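DNA protection during starvation protein (Halobacterium salinarum, PDB 1TJO) probably protects DNA from oxidative damage by oxidising iron(II) with hydrogen peroxide and storing it as ferric mineral inside a hollow dodecamer. Local coordinates at residues A39-K50 / L99-E110. Sequence-based numbering, arbitrary orientation.
Sequences ANVYVLYHQLKK and LQAEASVDVEDE
Ala39, Asn40 and Val43 of helix 24-54 pack against the end of the short helix 96-102 and the loop that follows it. The fold is the ferritin-like four-helix bundle of the Dps family. The short helix lies in the connection between helices 60-87 and 115-142, a hallmark of Dps proteins. The tight part is at Ala39, whose CB meets Leu99 O at 3.3 Å. Here the backbones are close, Ala39 CA and Leu99 CA 4.5 Å apart. Val43 CG1 sits 3.6 Å from Ala103 CB and also reaches the backbone of Gln100. Leu99 CD1 lies obliquely against Tyr42 CD1. The hydroxyl of that tyrosine bonds Tyr45 of the second subunit.

Asn40 ties down the turn after the short helix. Its OD1 accepts two backbone N-H groups. Ser104 N, at 2.8 Å, lies in the carbonyl plane on a lone pair, while Val105 N approaches from 41° above that plane. Asn40 ND2 donates to Ser104 OG. The amide is thus held at both ends, and its rotation is fixed.

Beyond Val105 the loop draws away from the helix, and long, buried polar side chains bridge the gap. The solvent side is the outer rim: Glu102 and Ser104 beside the tight end, Asp109 at the far one. Gln47 has CG anti to its N (chi1 -168°), which sends the amide across to the loop, where OE1 takes Glu108 N almost straight (172°). Gln47 NE2 bonds Asp122 of helix 115-142. Lys50 is fully extended and bonds Asp111 O. Glu108 OE1 accepts from Asn121, and OE2 also pairs with His51. A water accepts from Lys50 NZ at 3.1 Å. Lys50 NZ forms a salt bridge with Glu108 OE2 at 2.9 Å, on the anti lone pair of that oxygen.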
loop_
_atom_site.group_PDB
_atom_site.type_symbol
_atom_site.label_atom_id
_atom_site.label_comp_id
_atom_site.label_asym_id
_atom_site.label_seq_id
_atom_site.Cartn_x
_atom_site.Cartn_y
_atom_site.Cartn_z
ATOM N N ALA A 39 33.708 -5.700 11.393
ATOM C CA ALA A 39 34.321 -6.969 10.971
ATOM C C ALA A 39 33.567 -8.130 11.605
ATOM O O ALA A 39 33.196 -9.129 10.948
ATOM C CB ALA A 39 35.775 -6.975 11.347
ATOM N N ASN A 40 33.286 -8.020 12.882
ATOM C CA ASN A 40 32.545 -9.077 13.586
ATOM C C ASN A 40 31.109 -9.221 13.058
ATOM O O ASN A 40 30.644 -10.327 12.856
ATOM C CB ASN A 40 32.540 -8.797 15.083
ATOM C CG ASN A 40 33.832 -9.150 15.730
ATOM O OD1 ASN A 40 34.579 -9.984 15.225
ATOM N ND2 ASN A 40 34.125 -8.493 16.858
ATOM N N VAL A 41 30.476 -8.120 12.715
ATOM C CA VAL A 41 29.084 -8.164 12.264
ATOM C C VAL A 41 29.011 -8.765 10.867
ATOM O O VAL A 41 28.078 -9.493 10.572
ATOM C CB VAL A 41 28.415 -6.781 12.356
ATOM C CG1 VAL A 41 27.069 -6.799 11.676
ATOM C CG2 VAL A 41 28.230 -6.368 13.785
ATOM N N TYR A 42 29.998 -8.503 10.004
ATOM C CA TYR A 42 29.994 -9.117 8.684
ATOM C C TYR A 42 30.307 -10.629 8.692
ATOM O O TYR A 42 29.760 -11.372 7.901
ATOM C CB TYR A 42 30.851 -8.361 7.658
ATOM C CG TYR A 42 29.970 -7.594 6.649
ATOM C CD1 TYR A 42 30.238 -6.283 6.352
ATOM C CD2 TYR A 42 28.945 -8.228 5.965
ATOM C CE1 TYR A 42 29.493 -5.586 5.453
ATOM C CE2 TYR A 42 28.181 -7.527 5.056
ATOM C CZ TYR A 42 28.463 -6.209 4.804
ATOM O OH TYR A 42 27.688 -5.479 3.900
ATOM N N VAL A 43 31.155 -11.069 9.622
ATOM C CA VAL A 43 31.359 -12.493 9.837
ATOM C C VAL A 43 30.053 -13.144 10.324
ATOM O O VAL A 43 29.678 -14.192 9.840
ATOM C CB VAL A 43 32.565 -12.839 10.759
ATOM C CG1 VAL A 43 33.877 -12.458 10.068
ATOM C CG2 VAL A 43 32.474 -12.170 12.023
ATOM N N LEU A 44 29.340 -12.474 11.232
ATOM C CA LEU A 44 28.050 -12.934 11.718
ATOM C C LEU A 44 27.076 -13.055 10.554
ATOM O O LEU A 44 26.425 -14.074 10.378
ATOM C CB LEU A 44 27.500 -11.982 12.792
ATOM C CG LEU A 44 26.065 -12.306 13.227
ATOM C CD1 LEU A 44 26.011 -13.674 13.898
ATOM C CD2 LEU A 44 25.520 -11.157 14.077
ATOM N N TYR A 45 26.996 -11.993 9.771
ATOM C CA TYR A 45 26.114 -11.979 8.600
ATOM C C TYR A 45 26.380 -13.214 7.725
ATOM O O TYR A 45 25.432 -13.946 7.295
ATOM C CB TYR A 45 26.375 -10.722 7.763
ATOM C CG TYR A 45 25.816 -10.767 6.340
ATOM C CD1 TYR A 45 24.494 -10.531 6.094
ATOM C CD2 TYR A 45 26.656 -11.025 5.282
ATOM C CE1 TYR A 45 24.003 -10.567 4.801
ATOM C CE2 TYR A 45 26.203 -11.112 4.004
ATOM C CZ TYR A 45 24.880 -10.839 3.752
ATOM O OH TYR A 45 24.428 -10.898 2.447
ATOM N N HIS A 46 27.657 -13.452 7.414
ATOM C CA HIS A 46 27.976 -14.555 6.505
ATOM C C HIS A 46 27.672 -15.931 7.097
ATOM O O HIS A 46 27.254 -16.849 6.386
ATOM C CB HIS A 46 29.423 -14.469 6.030
ATOM C CG HIS A 46 29.571 -13.568 4.857
ATOM N ND1 HIS A 46 29.073 -13.908 3.622
ATOM C CD2 HIS A 46 30.105 -12.323 4.726
ATOM C CE1 HIS A 46 29.321 -12.915 2.772
ATOM N NE2 HIS A 46 29.931 -11.946 3.418
ATOM N N GLN A 47 27.799 -16.060 8.412
ATOM C CA GLN A 47 27.504 -17.333 9.071
ATOM C C GLN A 47 25.997 -17.561 9.240
ATOM O O GLN A 47 25.517 -18.681 9.106
ATOM C CB GLN A 47 28.165 -17.401 10.415
ATOM C CG GLN A 47 28.117 -18.807 10.992
ATOM C CD GLN A 47 29.265 -19.112 11.951
ATOM O OE1 GLN A 47 30.408 -19.265 11.522
ATOM N NE2 GLN A 47 28.960 -19.189 13.248
ATOM N N LEU A 48 25.259 -16.472 9.430
ATOM C CA LEU A 48 23.796 -16.545 9.463
ATOM C C LEU A 48 23.298 -16.969 8.086
ATOM O O LEU A 48 22.392 -17.798 7.969
ATOM C CB LEU A 48 23.190 -15.203 9.866
ATOM C CG LEU A 48 23.389 -14.796 11.310
ATOM C CD1 LEU A 48 22.924 -13.400 11.556
ATOM C CD2 LEU A 48 22.686 -15.714 12.299
ATOM N N LYS A 49 23.883 -16.379 7.048
ATOM C CA LYS A 49 23.552 -16.791 5.676
ATOM C C LYS A 49 23.816 -18.256 5.465
ATOM O O LYS A 49 22.966 -18.952 4.988
ATOM C CB LYS A 49 24.316 -15.971 4.634
ATOM C CG LYS A 49 23.835 -14.522 4.441
ATOM C CD LYS A 49 22.398 -14.448 4.116
ATOM C CE LYS A 49 22.076 -14.778 2.738
ATOM N NZ LYS A 49 21.015 -13.778 2.182
ATOM N N LYS A 50 24.985 -18.748 5.879
ATOM C CA LYS A 50 25.293 -20.163 5.781
ATOM C C LYS A 50 24.214 -21.014 6.434
ATOM O O LYS A 50 23.746 -21.990 5.875
ATOM C CB LYS A 50 26.595 -20.443 6.507
ATOM C CG LYS A 50 26.960 -21.891 6.505
ATOM C CD LYS A 50 28.294 -22.065 7.207
ATOM C CE LYS A 50 28.696 -23.510 7.189
ATOM N NZ LYS A 50 29.943 -23.827 7.973
ATOM N N LEU A 99 37.662 -8.294 6.378
ATOM C CA LEU A 99 36.639 -8.411 7.414
ATOM C C LEU A 99 36.870 -9.620 8.341
ATOM O O LEU A 99 36.820 -9.485 9.561
ATOM C CB LEU A 99 35.259 -8.499 6.742
ATOM C CG LEU A 99 34.764 -7.219 6.081
ATOM C CD1 LEU A 99 33.608 -7.483 5.178
ATOM C CD2 LEU A 99 34.419 -6.166 7.158
ATOM N N GLN A 100 37.158 -10.782 7.786
ATOM C CA GLN A 100 37.358 -11.955 8.603
ATOM C C GLN A 100 38.710 -11.834 9.369
ATOM O O GLN A 100 38.784 -12.218 10.528
ATOM C CB GLN A 100 37.298 -13.227 7.780
ATOM C CG GLN A 100 37.406 -14.486 8.656
ATOM C CD GLN A 100 37.028 -15.751 7.941
ATOM O OE1 GLN A 100 36.306 -15.742 6.959
ATOM N NE2 GLN A 100 37.539 -16.858 8.423
ATOM N N ALA A 101 39.731 -11.284 8.727
ATOM C CA ALA A 101 41.032 -11.095 9.423
ATOM C C ALA A 101 40.919 -10.175 10.652
ATOM O O ALA A 101 41.565 -10.365 11.699
ATOM C CB ALA A 101 42.040 -10.524 8.453
ATOM N N GLU A 102 40.124 -9.127 10.511
ATOM C CA GLU A 102 39.944 -8.149 11.562
ATOM C C GLU A 102 38.896 -8.574 12.576
ATOM O O GLU A 102 38.796 -7.931 13.605
ATOM C CB GLU A 102 39.552 -6.816 10.933
ATOM C CG GLU A 102 40.653 -6.237 10.048
ATOM C CD GLU A 102 41.771 -5.574 10.854
ATOM O OE1 GLU A 102 42.750 -5.157 10.231
ATOM O OE2 GLU A 102 41.694 -5.490 12.086
ATOM N N ALA A 103 38.124 -9.631 12.295
ATOM C CA ALA A 103 37.104 -10.110 13.231
ATOM C C ALA A 103 37.780 -10.887 14.354
ATOM O O ALA A 103 38.732 -11.640 14.112
ATOM C CB ALA A 103 36.076 -10.983 12.527
ATOM N N SER A 104 37.297 -10.672 15.569
ATOM C CA SER A 104 37.743 -11.396 16.764
ATOM C C SER A 104 36.909 -12.639 17.052
ATOM O O SER A 104 37.346 -13.537 17.788
ATOM C CB SER A 104 37.683 -10.482 17.985
ATOM O OG SER A 104 36.363 -10.026 18.257
ATOM N N VAL A 105 35.724 -12.717 16.460
ATOM C CA VAL A 105 34.841 -13.828 16.745
ATOM C C VAL A 105 35.279 -15.087 16.025
ATOM O O VAL A 105 36.023 -15.036 15.088
ATOM C CB VAL A 105 33.387 -13.498 16.419
ATOM C CG1 VAL A 105 32.924 -12.330 17.247
ATOM C CG2 VAL A 105 33.220 -13.182 14.942
ATOM N N ASP A 106 34.750 -16.214 16.467
ATOM C CA ASP A 106 35.101 -17.524 15.933
ATOM C C ASP A 106 34.175 -17.873 14.784
ATOM O O ASP A 106 32.973 -17.771 14.931
ATOM C CB ASP A 106 34.935 -18.591 17.007
ATOM C CG ASP A 106 35.752 -18.300 18.231
ATOM O OD1 ASP A 106 36.977 -18.119 18.086
ATOM O OD2 ASP A 106 35.236 -18.186 19.353
ATOM N N VAL A 107 34.747 -18.292 13.664
ATOM C CA VAL A 107 34.022 -18.638 12.461
ATOM C C VAL A 107 34.005 -20.149 12.287
ATOM O O VAL A 107 35.027 -20.805 12.514
ATOM C CB VAL A 107 34.677 -17.962 11.221
ATOM C CG1 VAL A 107 35.035 -16.519 11.501
ATOM C CG2 VAL A 107 35.903 -18.665 10.786
ATOM N N GLU A 108 32.879 -20.725 11.905
ATOM C CA GLU A 108 32.830 -22.138 11.554
ATOM C C GLU A 108 33.711 -22.424 10.376
ATOM O O GLU A 108 33.804 -21.616 9.467
ATOM C CB GLU A 108 31.426 -22.582 11.108
ATOM C CG GLU A 108 30.507 -22.851 12.236
ATOM C CD GLU A 108 29.126 -23.326 11.843
ATOM O OE1 GLU A 108 28.340 -23.523 12.780
ATOM O OE2 GLU A 108 28.829 -23.545 10.637
ATOM N N ASP A 109 34.252 -23.632 10.329
ATOM C CA ASP A 109 34.899 -24.092 9.112
ATOM C C ASP A 109 33.814 -24.407 8.063
ATOM O O ASP A 109 32.632 -24.249 8.334
ATOM C CB ASP A 109 35.873 -25.243 9.374
ATOM C CG ASP A 109 35.226 -26.555 9.732
ATOM O OD1 ASP A 109 36.008 -27.436 10.173
ATOM O OD2 ASP A 109 34.051 -26.872 9.557
ATOM N N GLU A 110 34.208 -24.838 6.883
ATOM C CA GLU A 110 33.255 -24.903 5.754
ATOM C C GLU A 110 32.364 -26.129 5.712
ATOM O O GLU A 110 31.483 -26.244 4.818
ATOM C CB GLU A 110 34.012 -24.736 4.423
ATOM C CG GLU A 110 34.524 -23.320 4.249
ATOM C CD GLU A 110 33.383 -22.327 4.091
ATOM O OE1 GLU A 110 33.301 -21.392 4.919
ATOM O OE2 GLU A 110 32.598 -22.489 3.141
HETATM O O HOH W 1 31.119 -19.508 15.852
HETATM O O HOH W 2 31.766 -21.404 7.330
#